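Local coordinates for pyrrolysyl-tRNA synthetase (Desulfitobacterium hafniense, PDB 3DSQ), which probably joins pyrrolysine to its cognate tRNA in an ATP-dependent reaction, working as a homodimeric class II aminoacyl-tRNA synthetase, at residues Q20-L25 with Q47-Q52; L135-R140 with E242-F247. All coordinates share one frame; numbering follows the deposited sequence.

Interaction 1 (Q20-L25 with Q47-Q52)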
ATOM      1  N   GLN B  20     -13.467 -20.279 -17.067  1.00 27.17           N
ATOM      2  CA  GLN B  20     -13.134 -19.159 -16.195  1.00 27.67           C
ATOM      3  C   GLN B  20     -13.212 -19.547 -14.718  1.00 26.39           C
ATOM      4  O   GLN B  20     -12.390 -19.120 -13.912  1.00 25.28           O
ATOM      5  CB  GLN B  20     -14.078 -17.973 -16.436  1.00 30.25           C
ATOM      6  CG  GLN B  20     -13.745 -16.774 -15.556  1.00 37.27           C
ATOM      7  CD  GLN B  20     -14.763 -15.639 -15.646  1.00 42.49           C
ATOM      8  OE1 GLN B  20     -15.918 -15.778 -15.223  1.00 43.95           O
ATOM      9  NE2 GLN B  20     -14.333 -14.509 -16.194  1.00 44.29           N
ATOM     10  N   ARG B  21     -14.227 -20.327 -14.371  1.00 24.35           N
ATOM     11  CA  ARG B  21     -14.422 -20.780 -13.003  1.00 27.39           C
ATOM     12  C   ARG B  21     -13.233 -21.650 -12.560  1.00 26.66           C
ATOM     13  O   ARG B  21     -12.665 -21.453 -11.488  1.00 27.76           O
ATOM     14  CB  ARG B  21     -15.742 -21.564 -12.913  1.00 26.08           C
ATOM     15  CG  ARG B  21     -16.072 -22.135 -11.534  1.00 29.53           C
ATOM     16  CD  ARG B  21     -15.948 -21.096 -10.437  1.00 30.14           C
ATOM     17  NE  ARG B  21     -16.485 -21.572  -9.165  1.00 32.80           N
ATOM     18  CZ  ARG B  21     -16.433 -20.888  -8.025  1.00 31.30           C
ATOM     19  NH1 ARG B  21     -15.862 -19.692  -7.987  1.00 33.19           N
ATOM     20  NH2 ARG B  21     -16.965 -21.399  -6.926  1.00 31.38           N
ATOM     21  N   LEU B  22     -12.853 -22.597 -13.404  1.00 26.87           N
ATOM     22  CA  LEU B  22     -11.738 -23.476 -13.103  1.00 27.96           C
ATOM     23  C   LEU B  22     -10.452 -22.673 -12.960  1.00 28.78           C
ATOM     24  O   LEU B  22      -9.570 -23.029 -12.169  1.00 25.09           O
ATOM     25  CB  LEU B  22     -11.591 -24.535 -14.201  1.00 28.09           C
ATOM     26  CG  LEU B  22     -12.785 -25.495 -14.320  1.00 30.63           C
ATOM     27  CD1 LEU B  22     -12.529 -26.481 -15.444  1.00 31.78           C
ATOM     28  CD2 LEU B  22     -13.014 -26.242 -12.997  1.00 33.23           C
ATOM     29  N   LYS B  23     -10.346 -21.581 -13.716  1.00 28.02           N
ATOM     30  CA  LYS B  23      -9.153 -20.743 -13.640  1.00 28.31           C
ATOM     31  C   LYS B  23      -9.111 -19.983 -12.323  1.00 26.72           C
ATOM     32  O   LYS B  23      -8.060 -19.885 -11.699  1.00 28.25           O
ATOM     33  CB  LYS B  23      -9.095 -19.753 -14.810  1.00 30.87           C
ATOM     34  CG  LYS B  23      -7.947 -20.007 -15.772  1.00 33.31           C
ATOM     35  CD  LYS B  23      -7.584 -18.754 -16.573  1.00 35.07           C
ATOM     36  CE  LYS B  23      -6.408 -19.023 -17.507  1.00 36.76           C
ATOM     37  NZ  LYS B  23      -5.967 -17.788 -18.231  1.00 41.15           N
ATOM     38  N   GLU B  24     -10.252 -19.445 -11.900  1.00 26.69           N
ATOM     39  CA  GLU B  24     -10.326 -18.708 -10.640  1.00 27.25           C
ATOM     40  C   GLU B  24      -9.967 -19.624  -9.473  1.00 27.45           C
ATOM     41  O   GLU B  24      -9.473 -19.163  -8.434  1.00 24.64           O
ATOM     42  CB  GLU B  24     -11.735 -18.197 -10.370  1.00 29.02           C
ATOM     43  CG  GLU B  24     -12.394 -17.409 -11.478  1.00 33.31           C
ATOM     44  CD  GLU B  24     -13.761 -16.918 -11.050  1.00 32.77           C
ATOM     45  OE1 GLU B  24     -14.502 -17.699 -10.414  1.00 32.09           O
ATOM     46  OE2 GLU B  24     -14.096 -15.757 -11.350  1.00 38.10           O
ATOM     47  N   LEU B  25     -10.277 -20.906  -9.636  1.00 25.98           N
ATOM     48  CA  LEU B  25     -10.004 -21.908  -8.617  1.00 28.40           C
ATOM     49  C   LEU B  25      -8.614 -22.503  -8.800  1.00 28.55           C
ATOM     50  O   LEU B  25      -8.265 -23.496  -8.163  1.00 29.80           O
ATOM     51  CB  LEU B  25     -11.057 -23.017  -8.681  1.00 26.76           C
ATOM     52  CG  LEU B  25     -12.485 -22.536  -8.443  1.00 26.58           C
ATOM     53  CD1 LEU B  25     -13.496 -23.674  -8.602  1.00 25.80           C
ATOM     54  CD2 LEU B  25     -12.553 -21.939  -7.059  1.00 25.53           C
ATOM     55  N   GLN B  47     -18.374 -30.272 -12.450  1.00 32.91           N
ATOM     56  CA  GLN B  47     -18.884 -30.231 -11.094  1.00 34.63           C
ATOM     57  C   GLN B  47     -17.933 -30.937 -10.128  1.00 34.37           C
ATOM     58  O   GLN B  47     -17.659 -30.444  -9.028  1.00 33.56           O
ATOM     59  CB  GLN B  47     -20.262 -30.892 -11.064  1.00 36.91           C
ATOM     60  CG  GLN B  47     -21.183 -30.387  -9.980  1.00 42.24           C
ATOM     61  CD  GLN B  47     -22.581 -30.972 -10.091  1.00 46.95           C
ATOM     62  OE1 GLN B  47     -23.208 -30.922 -11.157  1.00 49.80           O
ATOM     63  NE2 GLN B  47     -23.083 -31.523  -8.988  1.00 47.39           N
ATOM     64  N   GLY B  48     -17.426 -32.088 -10.550  1.00 34.65           N
ATOM     65  CA  GLY B  48     -16.517 -32.849  -9.709  1.00 36.96           C
ATOM     66  C   GLY B  48     -15.185 -32.159  -9.495  1.00 37.04           C
ATOM     67  O   GLY B  48     -14.675 -32.121  -8.374  1.00 36.90           O
ATOM     68  N   ILE B  49     -14.616 -31.614 -10.569  1.00 36.76           N
ATOM     69  CA  ILE B  49     -13.342 -30.914 -10.471  1.00 36.74           C
ATOM     70  C   ILE B  49     -13.507 -29.632  -9.657  1.00 37.46           C
ATOM     71  O   ILE B  49     -12.696 -29.336  -8.779  1.00 36.15           O
ATOM     72  CB  ILE B  49     -12.780 -30.580 -11.869  1.00 36.90           C
ATOM     73  CG1 ILE B  49     -12.434 -31.882 -12.604  1.00 36.21           C
ATOM     74  CG2 ILE B  49     -11.558 -29.673 -11.748  1.00 34.16           C
ATOM     75  CD1 ILE B  49     -11.955 -31.672 -14.026  1.00 36.90           C
ATOM     76  N   GLU B  50     -14.558 -28.869  -9.943  1.00 37.50           N
ATOM     77  CA  GLU B  50     -14.788 -27.640  -9.195  1.00 37.30           C
ATOM     78  C   GLU B  50     -14.837 -27.975  -7.705  1.00 36.60           C
ATOM     79  O   GLU B  50     -14.168 -27.341  -6.890  1.00 36.69           O
ATOM     80  CB  GLU B  50     -16.109 -26.993  -9.611  1.00 35.71           C
ATOM     81  CG  GLU B  50     -16.462 -25.773  -8.775  1.00 37.60           C
ATOM     82  CD  GLU B  50     -17.862 -25.249  -9.059  1.00 37.90           C
ATOM     83  OE1 GLU B  50     -18.795 -26.074  -9.101  1.00 39.25           O
ATOM     84  OE2 GLU B  50     -18.026 -24.022  -9.221  1.00 34.13           O
ATOM     85  N   HIS B  51     -15.636 -28.982  -7.370  1.00 37.04           N
ATOM     86  CA  HIS B  51     -15.811 -29.432  -5.994  1.00 37.51           C
ATOM     87  C   HIS B  51     -14.485 -29.638  -5.270  1.00 35.29           C
ATOM     88  O   HIS B  51     -14.318 -29.194  -4.140  1.00 34.69           O
ATOM     89  CB  HIS B  51     -16.600 -30.741  -5.966  1.00 40.86           C
ATOM     90  CG  HIS B  51     -16.847 -31.260  -4.586  1.00 46.80           C
ATOM     91  ND1 HIS B  51     -17.775 -30.694  -3.734  1.00 49.29           N
ATOM     92  CD2 HIS B  51     -16.258 -32.262  -3.890  1.00 46.94           C
ATOM     93  CE1 HIS B  51     -17.745 -31.326  -2.574  1.00 49.28           C
ATOM     94  NE2 HIS B  51     -16.834 -32.280  -2.642  1.00 50.68           N
ATOM     95  N   GLN B  52     -13.558 -30.331  -5.924  1.00 35.75           N
ATOM     96  CA  GLN B  52     -12.238 -30.598  -5.369  1.00 35.09           C
ATOM     97  C   GLN B  52     -11.425 -29.310  -5.243  1.00 34.24           C
ATOM     98  O   GLN B  52     -10.677 -29.132  -4.280  1.00 31.64           O
ATOM     99  CB  GLN B  52     -11.486 -31.589  -6.262  1.00 38.24           C
ATOM    100  CG  GLN B  52     -10.015 -31.803  -5.878  1.00 44.71           C
ATOM    101  CD  GLN B  52      -9.844 -32.463  -4.516  1.00 49.03           C
ATOM    102  OE1 GLN B  52     -10.339 -33.567  -4.285  1.00 51.68           O
ATOM    103  NE2 GLN B  52      -9.139 -31.789  -3.609  1.00 49.98           N
TER
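Arg21 and Glu50 form the ion pair of this contact, Glu50 giving it the most surface. The NE-H of Arg21 points at Glu50 OE2, 2.9 Å away, in a nearly straight bond (170°). The oxygen accepts with its anti lone pair and lies in the guanidinium plane, so charge attraction is joined to a well-aimed hydrogen bond; the carboxylate itself is turned almost perpendicular to that plane. Glu50 CG is anti to the backbone N (chi1 175°), and the chain extends beyond it toward Arg21. Leu25 serves both partners: its CD1 rests 3.6 Å from Glu50 CG, and its CD2 lies over the centre of one guanidinium face. A purely apolar touch brings Leu22 CD2 to within 3.9 Å of Ile49 CG2, branched side chains suiting the space between two helices. Where they meet, residues 20-24 and 47-52, among the N-terminal helices of the enzyme, run in nearly the same direction, 20° apart. Their local axes are 10.2 Å apart, a separation that the long arms of arginine and glutamate span well. Further out, Arg21 NH1 makes a weak hydrogen bond to Glu24 OE1 (3.4 Å), completing a salt-bridge network, and another to Asn286 OD1. Phe46 packs on both Arg21 and Leu22.

Interaction 2 (L135-R140 with E242-F247); sequences LYTLWR and EKWEIF
The rings of Tyr136 and Trp244 lie face to face as an offset stack, the phenol over the five-membered ring of the indole with centroids 3.9 Å apart and planes only 5° from parallel. Each ring also takes the other's CB over its face: Tyr136 CB sits 4.0 Å from the centre of the six-membered ring of Trp244, and Trp244 CB lies likewise over the phenol. This joins helix 132-142 of the class II synthetase core to the loop leading into strand 250-256, the strand of motif 3. Ile246 CG1 adds a touch 3.7 Å from Tyr136 CD2, and its CD1 packs 4.0 Å from Trp139 CB, at the edge of that indole. Polar groups of both rings are held from outside the pair, Tyr136 OH by Asp241 and Trp244 NE1 by Lys105 O. An alanine in place of Trp244 would probably leave the Tyr136 ring without its stacking partner and Lys105 O without the indole N-H. Thr137 OG1, bonded to Pro133 O, approaches Trp244 CZ3 obliquely at 3.5 Å.

Arg140 works on the polar side. Its chain bends at chi3 (-63°), and NE makes a weak bond of 3.3 Å to Trp244 O; NH2 weakly bonds the same oxygen. The carboxylate of Glu245 lies over the guanidinium face, an attraction of charges whose exact geometry is doubtful. A water bonds weakly to Tyr136 O and Arg140 NE and donates a hydrogen bond to Trp244 O at 2.8 Å.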
ATOM      1  N   LEU B 135      11.368   8.310  -7.101  1.00 26.02           N
ATOM      2  CA  LEU B 135      12.685   7.912  -6.617  1.00 28.36           C
ATOM      3  C   LEU B 135      13.748   8.852  -7.209  1.00 28.88           C
ATOM      4  O   LEU B 135      14.768   9.132  -6.582  1.00 27.01           O
ATOM      5  CB  LEU B 135      12.970   6.447  -6.990  1.00 27.95           C
ATOM      6  CG  LEU B 135      12.022   5.388  -6.394  1.00 30.15           C
ATOM      7  CD1 LEU B 135      12.502   3.994  -6.775  1.00 29.70           C
ATOM      8  CD2 LEU B 135      11.967   5.517  -4.879  1.00 25.66           C
ATOM      9  N   TYR B 136      13.494   9.345  -8.418  1.00 29.12           N
ATOM     10  CA  TYR B 136      14.409  10.283  -9.061  1.00 30.10           C
ATOM     11  C   TYR B 136      14.494  11.517  -8.170  1.00 30.49           C
ATOM     12  O   TYR B 136      15.579  12.047  -7.904  1.00 29.17           O
ATOM     13  CB  TYR B 136      13.865  10.698 -10.427  1.00 31.38           C
ATOM     14  CG  TYR B 136      14.589  10.108 -11.610  1.00 33.21           C
ATOM     15  CD1 TYR B 136      13.878   9.548 -12.669  1.00 32.63           C
ATOM     16  CD2 TYR B 136      15.986  10.163 -11.704  1.00 34.56           C
ATOM     17  CE1 TYR B 136      14.532   9.059 -13.802  1.00 35.94           C
ATOM     18  CE2 TYR B 136      16.655   9.677 -12.835  1.00 34.56           C
ATOM     19  CZ  TYR B 136      15.919   9.130 -13.879  1.00 36.23           C
ATOM     20  OH  TYR B 136      16.555   8.681 -15.013  1.00 38.88           O
ATOM     21  N   THR B 137      13.326  11.962  -7.709  1.00 30.50           N
ATOM     22  CA  THR B 137      13.221  13.137  -6.859  1.00 29.33           C
ATOM     23  C   THR B 137      14.011  12.930  -5.568  1.00 30.19           C
ATOM     24  O   THR B 137      14.828  13.770  -5.187  1.00 29.54           O
ATOM     25  CB  THR B 137      11.731  13.439  -6.557  1.00 29.86           C
ATOM     26  OG1 THR B 137      11.047  13.689  -7.794  1.00 30.88           O
ATOM     27  CG2 THR B 137      11.581  14.659  -5.659  1.00 27.49           C
ATOM     28  N   LEU B 138      13.782  11.804  -4.899  1.00 30.96           N
ATOM     29  CA  LEU B 138      14.499  11.511  -3.662  1.00 31.27           C
ATOM     30  C   LEU B 138      16.005  11.416  -3.900  1.00 30.88           C
ATOM     31  O   LEU B 138      16.801  11.779  -3.037  1.00 31.54           O
ATOM     32  CB  LEU B 138      13.979  10.218  -3.029  1.00 30.34           C
ATOM     33  CG  LEU B 138      12.568  10.299  -2.439  1.00 31.80           C
ATOM     34  CD1 LEU B 138      12.331   9.126  -1.496  1.00 29.81           C
ATOM     35  CD2 LEU B 138      12.418  11.593  -1.672  1.00 31.60           C
ATOM     36  N   TRP B 139      16.400  10.914  -5.065  1.00 32.53           N
ATOM     37  CA  TRP B 139      17.821  10.829  -5.384  1.00 32.50           C
ATOM     38  C   TRP B 139      18.425  12.217  -5.307  1.00 31.71           C
ATOM     39  O   TRP B 139      19.400  12.452  -4.584  1.00 30.37           O
ATOM     40  CB  TRP B 139      18.039  10.300  -6.795  1.00 32.35           C
ATOM     41  CG  TRP B 139      18.031   8.817  -6.922  1.00 34.52           C
ATOM     42  CD1 TRP B 139      17.950   7.893  -5.912  1.00 33.44           C
ATOM     43  CD2 TRP B 139      18.109   8.075  -8.140  1.00 34.17           C
ATOM     44  NE1 TRP B 139      17.973   6.622  -6.433  1.00 33.46           N
ATOM     45  CE2 TRP B 139      18.070   6.703  -7.798  1.00 34.78           C
ATOM     46  CE3 TRP B 139      18.207   8.436  -9.490  1.00 31.63           C
ATOM     47  CZ2 TRP B 139      18.126   5.689  -8.761  1.00 34.07           C
ATOM     48  CZ3 TRP B 139      18.261   7.434 -10.445  1.00 31.91           C
ATOM     49  CH2 TRP B 139      18.221   6.073 -10.075  1.00 33.69           C
ATOM     50  N   ARG B 140      17.827  13.136  -6.059  1.00 32.41           N
ATOM     51  CA  ARG B 140      18.297  14.512  -6.117  1.00 33.57           C
ATOM     52  C   ARG B 140      18.393  15.162  -4.749  1.00 33.25           C
ATOM     53  O   ARG B 140      19.281  15.971  -4.517  1.00 33.53           O
ATOM     54  CB  ARG B 140      17.383  15.362  -7.011  1.00 35.42           C
ATOM     55  CG  ARG B 140      17.872  16.797  -7.139  1.00 39.26           C
ATOM     56  CD  ARG B 140      16.798  17.756  -7.634  1.00 44.20           C
ATOM     57  NE  ARG B 140      16.328  17.426  -8.975  1.00 49.47           N
ATOM     58  CZ  ARG B 140      15.604  18.241  -9.736  1.00 50.67           C
ATOM     59  NH1 ARG B 140      15.263  19.445  -9.291  1.00 51.80           N
ATOM     60  NH2 ARG B 140      15.217  17.854 -10.945  1.00 51.81           N
ATOM     61  N   GLU B 242      19.124  13.811 -17.598  1.00 48.33           N
ATOM     62  CA  GLU B 242      19.219  15.253 -17.846  1.00 49.99           C
ATOM     63  C   GLU B 242      18.056  16.047 -17.254  1.00 48.38           C
ATOM     64  O   GLU B 242      18.260  17.085 -16.630  1.00 48.39           O
ATOM     65  CB  GLU B 242      19.301  15.511 -19.360  1.00 52.61           C
ATOM     66  CG  GLU B 242      19.069  16.956 -19.800  1.00 57.50           C
ATOM     67  CD  GLU B 242      20.184  17.905 -19.382  1.00 60.55           C
ATOM     68  OE1 GLU B 242      21.352  17.666 -19.758  1.00 61.63           O
ATOM     69  OE2 GLU B 242      19.891  18.899 -18.681  1.00 62.64           O
ATOM     70  N   LYS B 243      16.838  15.555 -17.444  1.00 47.61           N
ATOM     71  CA  LYS B 243      15.658  16.249 -16.938  1.00 46.69           C
ATOM     72  C   LYS B 243      15.482  16.180 -15.422  1.00 45.06           C
ATOM     73  O   LYS B 243      14.819  17.032 -14.834  1.00 44.78           O
ATOM     74  CB  LYS B 243      14.405  15.715 -17.636  1.00 48.69           C
ATOM     75  CG  LYS B 243      14.395  15.986 -19.135  1.00 50.66           C
ATOM     76  CD  LYS B 243      13.142  15.442 -19.799  1.00 52.44           C
ATOM     77  CE  LYS B 243      13.156  15.712 -21.298  1.00 53.10           C
ATOM     78  NZ  LYS B 243      11.904  15.240 -21.957  1.00 54.75           N
ATOM     79  N   TRP B 244      16.083  15.178 -14.787  1.00 43.69           N
ATOM     80  CA  TRP B 244      15.966  15.033 -13.340  1.00 41.70           C
ATOM     81  C   TRP B 244      17.191  15.530 -12.592  1.00 41.19           C
ATOM     82  O   TRP B 244      17.302  15.341 -11.380  1.00 41.97           O
ATOM     83  CB  TRP B 244      15.693  13.567 -12.968  1.00 41.70           C
ATOM     84  CG  TRP B 244      14.355  13.087 -13.432  1.00 39.96           C
ATOM     85  CD1 TRP B 244      14.080  12.393 -14.577  1.00 40.23           C
ATOM     86  CD2 TRP B 244      13.093  13.336 -12.799  1.00 39.61           C
ATOM     87  NE1 TRP B 244      12.723  12.199 -14.699  1.00 39.37           N
ATOM     88  CE2 TRP B 244      12.094  12.769 -13.622  1.00 39.09           C
ATOM     89  CE3 TRP B 244      12.709  13.985 -11.617  1.00 38.36           C
ATOM     90  CZ2 TRP B 244      10.732  12.834 -13.301  1.00 38.27           C
ATOM     91  CZ3 TRP B 244      11.353  14.049 -11.297  1.00 38.83           C
ATOM     92  CH2 TRP B 244      10.384  13.476 -12.136  1.00 39.22           C
ATOM     93  N   GLU B 245      18.104  16.167 -13.317  1.00 41.66           N
ATOM     94  CA  GLU B 245      19.336  16.697 -12.738  1.00 41.54           C
ATOM     95  C   GLU B 245      20.179  15.620 -12.059  1.00 41.33           C
ATOM     96  O   GLU B 245      20.685  15.811 -10.953  1.00 40.11           O
ATOM     97  CB  GLU B 245      19.023  17.815 -11.740  1.00 44.66           C
ATOM     98  CG  GLU B 245      18.255  18.985 -12.356  1.00 50.33           C
ATOM     99  CD  GLU B 245      18.162  20.187 -11.427  1.00 52.48           C
ATOM    100  OE1 GLU B 245      17.653  20.032 -10.294  1.00 53.48           O
ATOM    101  OE2 GLU B 245      18.598  21.287 -11.835  1.00 53.27           O
ATOM    102  N   ILE B 246      20.330  14.487 -12.734  1.00 40.54           N
ATOM    103  CA  ILE B 246      21.128  13.394 -12.203  1.00 41.40           C
ATOM    104  C   ILE B 246      22.375  13.247 -13.075  1.00 41.88           C
ATOM    105  O   ILE B 246      22.290  13.324 -14.300  1.00 40.78           O
ATOM    106  CB  ILE B 246      20.341  12.058 -12.226  1.00 40.26           C
ATOM    107  CG1 ILE B 246      19.050  12.186 -11.409  1.00 39.97           C
ATOM    108  CG2 ILE B 246      21.212  10.937 -11.683  1.00 40.58           C
ATOM    109  CD1 ILE B 246      19.261  12.496  -9.932  1.00 39.78           C
ATOM    110  N   PHE B 247      23.532  13.053 -12.451  1.00 41.80           N
ATOM    111  CA  PHE B 247      24.759  12.881 -13.217  1.00 44.54           C
ATOM    112  C   PHE B 247      25.745  11.881 -12.632  1.00 43.69           C
ATOM    113  O   PHE B 247      26.950  11.958 -12.874  1.00 43.99           O
ATOM    114  CB  PHE B 247      25.440  14.232 -13.457  1.00 48.48           C
ATOM    115  CG  PHE B 247      24.920  14.953 -14.672  1.00 53.54           C
ATOM    116  CD1 PHE B 247      24.772  14.278 -15.884  1.00 55.55           C
ATOM    117  CD2 PHE B 247      24.590  16.303 -14.616  1.00 55.68           C
ATOM    118  CE1 PHE B 247      24.303  14.937 -17.029  1.00 57.08           C
ATOM    119  CE2 PHE B 247      24.119  16.976 -15.761  1.00 57.93           C
ATOM    120  CZ  PHE B 247      23.976  16.289 -16.966  1.00 56.89           C
TER
HETATM  121  O   HOH W   1      15.388  14.518  -9.535  1.00 38.26           O

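Interactions 1 and 2 sit on opposite sides of the chain's centre, their own centres about 49 Å apart, and share no helix or loop. Interaction 1 is a surface contact between two helices of the N-terminal part, close in sequence. Interaction 2 is partly buried and bridges more than a hundred residues, bringing a helix of the class II core against a loop, with Leu277 and Leu285 of the second subunit packing on Thr137 and Leu138. Both use an arginine, in different ways: in the first it makes a direct, straight ion pair, whereas in the second its bonds to a backbone carbonyl are weak, its carboxylate partner lies over the guanidinium face, and a stacked aromatic pair is the largest apolar element.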